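Local coordinates for protein unconventional myosin IB (Entamoeba histolytica, PDB 5XG9) that probably binds proline-rich peptides through the SH3 domain of an unconventional class I myosin, a motor thought to link membranes with actin, at residues L21-G26 with G48-N53. Residues are numbered along the deposited sequence; the frame is centred on the assembly and turned at random.
With PEU (2,5,8,11,14,17,20,23,26,29,32,35,38,41,44,47,50,53,56,59,62,65,68,71,74,77,80-heptacosaoxadooctacontan-82-ol), chain J.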
loop_
_atom_site.group_PDB
_atom_site.type_symbol
_atom_site.label_atom_id
_atom_site.label_comp_id
_atom_site.label_asym_id
_atom_site.label_seq_id
_atom_site.Cartn_x
_atom_site.Cartn_y
_atom_site.Cartn_z
ATOM N N LEU A 21 5.023 -0.141 -5.383
ATOM C CA LEU A 21 4.538 1.241 -5.238
ATOM C C LEU A 21 5.331 1.995 -4.170
ATOM O O LEU A 21 5.405 1.527 -3.022
ATOM C CB LEU A 21 3.069 1.183 -4.860
ATOM C CG LEU A 21 2.319 2.461 -4.590
ATOM C CD1 LEU A 21 2.179 3.256 -5.888
ATOM C CD2 LEU A 21 0.995 2.146 -3.901
ATOM N N SER A 22 5.882 3.162 -4.556
ATOM C CA SER A 22 6.528 4.051 -3.612
ATOM C C SER A 22 5.515 4.857 -2.771
ATOM O O SER A 22 4.401 5.172 -3.239
ATOM C CB SER A 22 7.381 5.050 -4.327
ATOM O OG SER A 22 8.456 4.417 -4.970
ATOM N N PHE A 23 5.922 5.148 -1.526
ATOM C CA PHE A 23 5.117 6.017 -0.640
ATOM C C PHE A 23 5.919 6.722 0.448
ATOM O O PHE A 23 7.069 6.388 0.651
ATOM C CB PHE A 23 3.905 5.216 -0.134
ATOM C CG PHE A 23 4.306 3.919 0.568
ATOM C CD1 PHE A 23 4.733 3.946 1.899
ATOM C CD2 PHE A 23 4.235 2.681 -0.085
ATOM C CE1 PHE A 23 5.086 2.802 2.570
ATOM C CE2 PHE A 23 4.613 1.505 0.587
ATOM C CZ PHE A 23 4.997 1.557 1.931
ATOM N N LYS A 24 5.275 7.706 1.107
ATOM C CA LYS A 24 5.826 8.434 2.185
ATOM C C LYS A 24 5.029 8.137 3.424
ATOM O O LYS A 24 3.867 7.709 3.405
ATOM C CB LYS A 24 5.868 9.914 1.927
ATOM C CG LYS A 24 4.494 10.489 1.634
ATOM C CD LYS A 24 4.481 11.989 1.631
ATOM C CE LYS A 24 3.140 12.576 1.213
ATOM N NZ LYS A 24 3.125 12.536 -0.312
ATOM N N VAL A 25 5.630 8.545 4.509
ATOM C CA VAL A 25 4.959 8.422 5.833
ATOM C C VAL A 25 3.668 9.212 5.816
ATOM O O VAL A 25 3.647 10.365 5.416
ATOM C CB VAL A 25 5.887 8.851 6.987
ATOM C CG1 VAL A 25 5.179 8.783 8.329
ATOM C CG2 VAL A 25 7.089 7.970 7.054
ATOM N N GLY A 26 2.609 8.575 6.259
ATOM C CA GLY A 26 1.296 9.125 6.335
ATOM C C GLY A 26 0.409 8.960 5.114
ATOM O O GLY A 26 -0.801 9.270 5.182
ATOM N N GLY A 48 0.669 -0.754 -7.172
ATOM C CA GLY A 48 1.777 -1.706 -7.097
ATOM C C GLY A 48 1.806 -2.350 -5.749
ATOM O O GLY A 48 0.974 -2.008 -4.864
ATOM N N TRP A 49 2.741 -3.272 -5.592
ATOM C CA TRP A 49 2.788 -4.114 -4.376
ATOM C C TRP A 49 3.586 -3.364 -3.354
ATOM O O TRP A 49 4.582 -2.696 -3.716
ATOM C CB TRP A 49 3.427 -5.466 -4.673
ATOM C CG TRP A 49 2.533 -6.354 -5.523
ATOM C CD1 TRP A 49 2.515 -6.413 -6.891
ATOM C CD2 TRP A 49 1.539 -7.242 -5.067
ATOM N NE1 TRP A 49 1.549 -7.295 -7.314
ATOM C CE2 TRP A 49 0.923 -7.814 -6.220
ATOM C CE3 TRP A 49 1.059 -7.587 -3.814
ATOM C CZ2 TRP A 49 -0.090 -8.749 -6.133
ATOM C CZ3 TRP A 49 0.070 -8.534 -3.722
ATOM C CH2 TRP A 49 -0.512 -9.118 -4.882
ATOM N N ILE A 50 3.180 -3.497 -2.108
ATOM C CA ILE A 50 3.840 -2.830 -0.968
ATOM C C ILE A 50 4.134 -3.812 0.160
ATOM O O ILE A 50 3.388 -4.743 0.395
ATOM C CB ILE A 50 2.990 -1.664 -0.384
ATOM C CG1 ILE A 50 1.683 -2.164 0.180
ATOM C CG2 ILE A 50 2.759 -0.594 -1.477
ATOM C CD1 ILE A 50 0.888 -1.113 0.949
ATOM N N PRO A 51 5.187 -3.554 0.933
ATOM C CA PRO A 51 5.493 -4.465 2.074
ATOM C C PRO A 51 4.623 -4.142 3.251
ATOM O O PRO A 51 4.617 -3.019 3.689
ATOM C CB PRO A 51 6.945 -4.148 2.416
ATOM C CG PRO A 51 7.173 -2.753 1.802
ATOM C CD PRO A 51 6.175 -2.491 0.734
ATOM N N ASN A 52 3.868 -5.112 3.774
ATOM C CA ASN A 52 2.872 -4.802 4.759
ATOM C C ASN A 52 3.427 -4.354 6.128
ATOM O O ASN A 52 2.689 -3.684 6.892
ATOM C CB ASN A 52 1.722 -5.815 4.857
ATOM C CG ASN A 52 2.075 -7.083 5.686
ATOM O OD1 ASN A 52 2.991 -7.058 6.523
ATOM N ND2 ASN A 52 1.444 -8.193 5.354
ATOM N N ASN A 53 4.714 -4.581 6.372
ATOM C CA ASN A 53 5.319 -4.152 7.623
ATOM C C ASN A 53 5.523 -2.610 7.617
ATOM O O ASN A 53 5.811 -2.037 8.675
ATOM C CB ASN A 53 6.678 -4.864 7.953
ATOM C CG ASN A 53 7.642 -4.929 6.748
ATOM O OD1 ASN A 53 7.255 -5.271 5.597
ATOM N ND2 ASN A 53 8.926 -4.756 7.025
HETATM O OAB PEU J . 10.473 -10.155 -4.646
HETATM C CAC PEU J . 9.374 -9.255 -4.776
HETATM C CAD PEU J . 8.411 -9.780 -5.834
HETATM O OAE PEU J . 8.202 -8.777 -6.827
HETATM C CAF PEU J . 7.379 -7.717 -6.344
HETATM C CAG PEU J . 5.944 -8.210 -6.208
HETATM O OAH PEU J . 5.745 -8.742 -4.900
HETATM C CAI PEU J . 4.395 -9.153 -4.695
HETATM C CAJ PEU J . 4.313 -10.674 -4.759
HETATM O OAK PEU J . 3.954 -11.075 -6.079
HETATM C CAL PEU J . 2.591 -11.489 -6.155
HETATM C CAM PEU J . 2.425 -12.823 -5.437
HETATM O OAN PEU J . 3.533 -13.668 -5.742
HETATM C CAO PEU J . 4.140 -14.192 -4.562
HETATM C CAP PEU J . 3.697 -15.637 -4.363
HETATM O OAQ PEU J . 2.642 -15.684 -3.405
HETATM C CAR PEU J . 2.483 -16.990 -2.856
HETATM C CAS PEU J . 2.558 -16.915 -1.336
HETATM O OAT PEU J . 3.895 -17.175 -0.914
HETATM C CAU PEU J . 4.103 -16.797 0.446
HETATM C CAV PEU J . 5.258 -17.605 1.026
HETATM O OAW PEU J . 6.180 -17.929 -0.012
HETATM C CAX PEU J . 6.775 -16.762 -0.576
HETATM C CAY PEU J . 6.909 -16.938 -2.084
#
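The methyl CG2 of I50 is the bump on which L21 and F23 close. I50 CG2 lies 3.5 Å from F23 CE2, near the plane of the ring and at its edge. L21 O stands 3.7 Å from I50 CG2, and with L21 CB and the phenyl edge it bounds the notch that takes the methyl. Both side chains leave the loop on the side facing strand 46-51. L21 runs alongside I50, whereas F23 crosses it at about a right angle. With CG held between the backbone N and the carbonyl carbon (chi1 56°), the phenyl swings its CE2 corner onto the methyl; P51 CD stands 4.3 Å from F23 CE2, at the same edge. A beta-branched isoleucine suits the notch, since CG2 branches directly from CB and lies close to the backbone. Residues 21-26 belong to the long loop between strands 6-9 and 28-35, the RT loop of the SH3 fold, folded here against an outermost strand of the sheet; I29 and V55 add further apolar surface. L21 N donates to W49 O at 3.1 Å, and a further backbone bond joins W49 to E19. Beside them G48 lets the chains come within 4.4 Å, CA to CA with L21, where a CB would collide with L21 N. Alternation along the strand turns W49 away from the loop, its indole facing the bound polyether, whose CAI lies 3.4 Å above the ring plane, displaced toward the rim. W49 packs on W38, the tryptophan conserved for ligand binding in SH3 domains, and probably flanks the same peptide groove.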